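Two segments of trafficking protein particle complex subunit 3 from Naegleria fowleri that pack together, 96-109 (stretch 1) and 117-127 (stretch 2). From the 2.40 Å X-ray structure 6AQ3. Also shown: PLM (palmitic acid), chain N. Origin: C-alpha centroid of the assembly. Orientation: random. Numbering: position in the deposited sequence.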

# COMPACT_ATOMS: atom_id res chain seq x y z
N ALA C 96 16.25 -5.43 -5.87
CA ALA C 96 15.21 -4.63 -5.22
C ALA C 96 13.85 -4.82 -5.88
O ALA C 96 12.82 -4.96 -5.19
CB ALA C 96 15.60 -3.15 -5.23
N PHE C 97 13.80 -4.76 -7.21
CA PHE C 97 12.53 -4.88 -7.90
C PHE C 97 11.86 -6.23 -7.61
O PHE C 97 10.64 -6.29 -7.41
CB PHE C 97 12.74 -4.67 -9.40
CG PHE C 97 12.49 -3.26 -9.84
CD1 PHE C 97 13.14 -2.20 -9.21
CD2 PHE C 97 11.64 -2.98 -10.89
CE1 PHE C 97 12.91 -0.88 -9.60
CE2 PHE C 97 11.42 -1.66 -11.30
CZ PHE C 97 12.06 -0.61 -10.66
N LYS C 98 12.65 -7.30 -7.51
CA LYS C 98 12.08 -8.59 -7.17
C LYS C 98 11.62 -8.62 -5.72
O LYS C 98 10.51 -9.09 -5.43
CB LYS C 98 13.11 -9.70 -7.41
CG LYS C 98 13.40 -9.98 -8.89
CD LYS C 98 14.40 -11.14 -9.03
CE LYS C 98 14.54 -11.61 -10.48
NZ LYS C 98 15.27 -10.66 -11.36
N MET C 99 12.41 -8.05 -4.82
CA MET C 99 12.13 -8.10 -3.40
C MET C 99 10.88 -7.29 -3.04
O MET C 99 10.07 -7.73 -2.21
CB MET C 99 13.35 -7.59 -2.63
CG MET C 99 13.19 -7.37 -1.14
SD MET C 99 14.73 -6.74 -0.42
CE MET C 99 15.91 -7.94 -1.04
N PHE C 100 10.70 -6.12 -3.66
CA PHE C 100 9.63 -5.21 -3.28
C PHE C 100 8.38 -5.32 -4.16
O PHE C 100 7.26 -5.20 -3.65
CB PHE C 100 10.14 -3.77 -3.31
CG PHE C 100 11.22 -3.50 -2.29
CD1 PHE C 100 10.96 -3.64 -0.94
CD2 PHE C 100 12.49 -3.11 -2.69
CE1 PHE C 100 11.94 -3.40 0.01
CE2 PHE C 100 13.48 -2.87 -1.75
CZ PHE C 100 13.21 -3.01 -0.40
N LEU C 101 8.54 -5.57 -5.46
CA LEU C 101 7.39 -5.60 -6.36
C LEU C 101 7.21 -6.93 -7.07
O LEU C 101 6.18 -7.12 -7.73
CB LEU C 101 7.50 -4.50 -7.43
CG LEU C 101 7.48 -3.04 -7.00
CD1 LEU C 101 7.91 -2.21 -8.18
CD2 LEU C 101 6.08 -2.61 -6.54
N GLY C 102 8.13 -7.87 -6.92
CA GLY C 102 8.09 -9.09 -7.69
C GLY C 102 8.37 -8.89 -9.16
O GLY C 102 8.04 -9.76 -9.96
N ILE C 103 8.99 -7.79 -9.53
CA ILE C 103 9.25 -7.44 -10.92
C ILE C 103 10.67 -7.87 -11.26
O ILE C 103 11.61 -7.65 -10.48
CB ILE C 103 9.10 -5.93 -11.14
CG1 ILE C 103 7.67 -5.49 -10.95
CG2 ILE C 103 9.48 -5.55 -12.55
CD1 ILE C 103 7.49 -4.01 -11.17
N ASN C 104 10.84 -8.46 -12.44
CA ASN C 104 12.15 -8.63 -13.05
C ASN C 104 12.38 -7.49 -14.03
O ASN C 104 11.54 -7.25 -14.91
CB ASN C 104 12.29 -9.98 -13.76
CG ASN C 104 11.07 -10.87 -13.57
OD1 ASN C 104 10.95 -11.58 -12.57
ND2 ASN C 104 10.17 -10.84 -14.55
N ALA C 105 13.48 -6.78 -13.87
CA ALA C 105 13.79 -5.64 -14.72
C ALA C 105 15.13 -5.83 -15.43
O ALA C 105 15.93 -6.71 -15.09
CB ALA C 105 13.80 -4.35 -13.89
N ASN C 106 15.34 -5.01 -16.45
CA ASN C 106 16.60 -5.03 -17.19
C ASN C 106 17.17 -3.62 -17.30
O ASN C 106 16.45 -2.63 -17.22
CB ASN C 106 16.37 -5.68 -18.55
CG ASN C 106 16.20 -7.18 -18.44
OD1 ASN C 106 16.94 -7.84 -17.72
ND2 ASN C 106 15.13 -7.70 -19.03
N VAL C 107 18.49 -3.57 -17.49
CA VAL C 107 19.26 -2.33 -17.65
C VAL C 107 19.67 -2.16 -19.10
O VAL C 107 20.27 -3.06 -19.70
CB VAL C 107 20.51 -2.34 -16.76
CG1 VAL C 107 21.31 -1.07 -16.98
CG2 VAL C 107 20.14 -2.47 -15.30
N THR C 108 19.43 -0.96 -19.65
CA THR C 108 19.77 -0.65 -21.03
C THR C 108 20.12 0.83 -21.12
O THR C 108 20.10 1.56 -20.12
CB THR C 108 18.62 -0.91 -22.01
OG1 THR C 108 17.58 0.05 -21.79
CG2 THR C 108 18.04 -2.32 -21.87
N ASN C 109 20.46 1.26 -22.34
CA ASN C 109 20.68 2.67 -22.67
C ASN C 109 21.70 3.32 -21.75
O ASN C 109 21.51 4.43 -21.26
CB ASN C 109 19.35 3.44 -22.63
CG ASN C 109 18.28 2.83 -23.52
OD1 ASN C 109 17.08 2.97 -23.25
ND2 ASN C 109 18.69 2.16 -24.59
N TYR C 117 21.62 5.31 -16.85
CA TYR C 117 21.11 4.06 -17.37
C TYR C 117 19.60 4.11 -17.24
O TYR C 117 19.05 4.94 -16.52
CB TYR C 117 21.72 2.86 -16.63
CG TYR C 117 21.44 2.80 -15.13
CD1 TYR C 117 20.24 2.29 -14.64
CD2 TYR C 117 22.37 3.28 -14.21
CE1 TYR C 117 19.97 2.25 -13.28
CE2 TYR C 117 22.11 3.22 -12.84
CZ TYR C 117 20.90 2.71 -12.38
OH TYR C 117 20.63 2.64 -11.04
N SER C 118 18.94 3.21 -17.94
CA SER C 118 17.50 3.06 -17.83
C SER C 118 17.19 1.68 -17.26
O SER C 118 17.94 0.73 -17.48
CB SER C 118 16.79 3.22 -19.18
OG SER C 118 16.91 4.54 -19.66
N ILE C 119 16.07 1.60 -16.53
CA ILE C 119 15.55 0.35 -16.02
C ILE C 119 14.26 0.08 -16.79
O ILE C 119 13.30 0.84 -16.70
CB ILE C 119 15.28 0.42 -14.50
CG1 ILE C 119 16.57 0.68 -13.71
CG2 ILE C 119 14.65 -0.85 -14.00
CD1 ILE C 119 16.36 0.89 -12.21
N VAL C 120 14.25 -0.99 -17.58
CA VAL C 120 13.11 -1.32 -18.43
C VAL C 120 12.45 -2.60 -17.93
O VAL C 120 13.14 -3.54 -17.52
CB VAL C 120 13.50 -1.46 -19.91
CG1 VAL C 120 13.94 -0.10 -20.47
CG2 VAL C 120 14.59 -2.48 -20.09
N PHE C 121 11.12 -2.64 -17.98
CA PHE C 121 10.36 -3.81 -17.55
C PHE C 121 9.00 -3.80 -18.23
O PHE C 121 8.45 -2.74 -18.52
CB PHE C 121 10.20 -3.87 -16.02
CG PHE C 121 9.78 -2.58 -15.37
CD1 PHE C 121 10.67 -1.52 -15.23
CD2 PHE C 121 8.49 -2.45 -14.85
CE1 PHE C 121 10.28 -0.36 -14.60
CE2 PHE C 121 8.09 -1.29 -14.22
CZ PHE C 121 8.97 -0.23 -14.09
N ASP C 122 8.49 -5.00 -18.55
CA ASP C 122 7.22 -5.11 -19.26
C ASP C 122 6.00 -5.33 -18.36
O ASP C 122 4.88 -5.12 -18.83
CB ASP C 122 7.29 -6.18 -20.37
CG ASP C 122 7.58 -7.58 -19.86
OD1 ASP C 122 7.85 -7.74 -18.65
OD2 ASP C 122 7.52 -8.52 -20.70
N GLU C 123 6.17 -5.75 -17.11
CA GLU C 123 5.03 -5.99 -16.22
C GLU C 123 5.19 -5.22 -14.92
O GLU C 123 6.30 -5.01 -14.43
CB GLU C 123 4.87 -7.49 -15.89
N ASN C 124 4.06 -4.78 -14.36
CA ASN C 124 4.08 -4.02 -13.12
C ASN C 124 2.81 -4.26 -12.31
O ASN C 124 1.73 -3.76 -12.68
CB ASN C 124 4.23 -2.52 -13.41
CG ASN C 124 4.30 -1.68 -12.13
OD1 ASN C 124 4.14 -2.18 -11.02
ND2 ASN C 124 4.53 -0.39 -12.30
N PRO C 125 2.90 -4.95 -11.16
CA PRO C 125 1.68 -5.27 -10.41
C PRO C 125 0.88 -4.07 -9.94
O PRO C 125 -0.34 -4.19 -9.77
CB PRO C 125 2.21 -6.08 -9.21
CG PRO C 125 3.62 -5.63 -9.05
CD PRO C 125 4.11 -5.41 -10.47
N LEU C 126 1.51 -2.90 -9.76
CA LEU C 126 0.73 -1.72 -9.40
C LEU C 126 -0.25 -1.35 -10.50
O LEU C 126 -1.26 -0.70 -10.24
CB LEU C 126 1.62 -0.53 -9.09
CG LEU C 126 2.74 -0.68 -8.07
CD1 LEU C 126 3.39 0.69 -7.92
CD2 LEU C 126 2.25 -1.25 -6.72
N ASN C 127 0.06 -1.71 -11.75
CA ASN C 127 -0.76 -1.35 -12.90
C ASN C 127 -1.98 -2.25 -13.11
O ASN C 127 -2.78 -1.95 -13.99
CB ASN C 127 0.08 -1.36 -14.19
CG ASN C 127 0.95 -0.14 -14.32
OD1 ASN C 127 0.92 0.75 -13.48
ND2 ASN C 127 1.74 -0.09 -15.38
C1 PLM N . 23.83 0.45 -3.39
O2 PLM N . 24.06 1.30 -4.30
C2 PLM N . 22.43 -0.37 -3.32
C3 PLM N . 21.24 0.12 -4.17
C4 PLM N . 20.04 0.64 -3.36
C5 PLM N . 18.71 -0.13 -3.56
C6 PLM N . 17.45 0.74 -3.37
C7 PLM N . 16.10 -0.03 -3.47
C8 PLM N . 15.09 0.60 -4.47
C9 PLM N . 13.67 -0.02 -4.37
CA PLM N . 12.81 0.10 -5.67
CB PLM N . 11.38 -0.47 -5.54
CC PLM N . 10.30 0.61 -5.28
CD PLM N . 9.04 0.08 -4.57
CE PLM N . 7.75 0.91 -4.80
CF PLM N . 6.67 0.67 -3.72
CG PLM N . 5.25 1.11 -4.13
O HOH W 1 8.98 -6.76 -16.02

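The apolar centre of this contact is built around two aromatic rings. Phe97, on the helix, turns its edge to the face of Phe121; the ring centroids lie 5.4 Å apart with planes at 73°, and Phe97 CE2 comes within 3.7 Å of Phe121 CE1. In such a pairing the slightly positive ring hydrogens meet the electron-rich face of the partner. One face of the Phe97 ring is covered by Ile119, with CG2 4.2 Å from Phe97 CZ. Ala105 fits beside this group, its CB 3.6 Å from Ile119 CG2 and 4.2 Å from Phe121 CB.

Ile103 carries the apolar surface toward the far end of stretch 2. Its CG2 lies 3.9 Å from Phe121 CB, while its CG1 packs 3.6 Å from Pro125 CD. Leu101 completes this end: its CD2 meets Leu126 CD2 at 4.1 Å, and its carbonyl O sits 3.2 Å from Pro125 CG. The turn between helix and strand is made at Gly102, whose positive phi favours glycine, and Ile103 N still bonds back to Phe97 O at 3.1 Å. Within stretch 2, Asn124 OD1 accepts from Leu126 N at 3.0 Å, tying the side chain to the short 3-10 segment.

Beyond the apolar centre, the backbones pair as antiparallel strands. Asn106 and Val120 form one hydrogen-bonded pair, Asn106 N to Val120 O at 2.9 Å and Val120 N to Asn106 O at 2.8 Å. Two residues along, Thr108 N reaches Ser118 O at 3.1 Å and Ser118 N returns to Thr108 O at 3.0 Å. All four bonds are nearly straight. Between them, Val107 and Ile119 form a non-hydrogen-bonded pair, where CA-H groups also approach carbonyls that already accept N-H bonds: Ile119 CA to Asn106 O and Val107 CA to Ser118 O, both 3.3 Å.

The alternation sorts the side chains. Val107 and Ile119 share one face without touching; Val107 CG1 instead meets Tyr117 CB at 4.0 Å. Asn106, Thr108, Ser118 and Val120 share the other, where Asn106 CB rests 4.0 Å from Val120 CG2 and Thr108 OG1 lies 3.9 Å from Val120 CG1, so even polar residues meet the valine at van der Waals range.

Past the Asn106-Val120 pair, a water bridges the edge, donating to Asn104 O at 2.8 Å and accepting from Glu123 N at 3.2 Å.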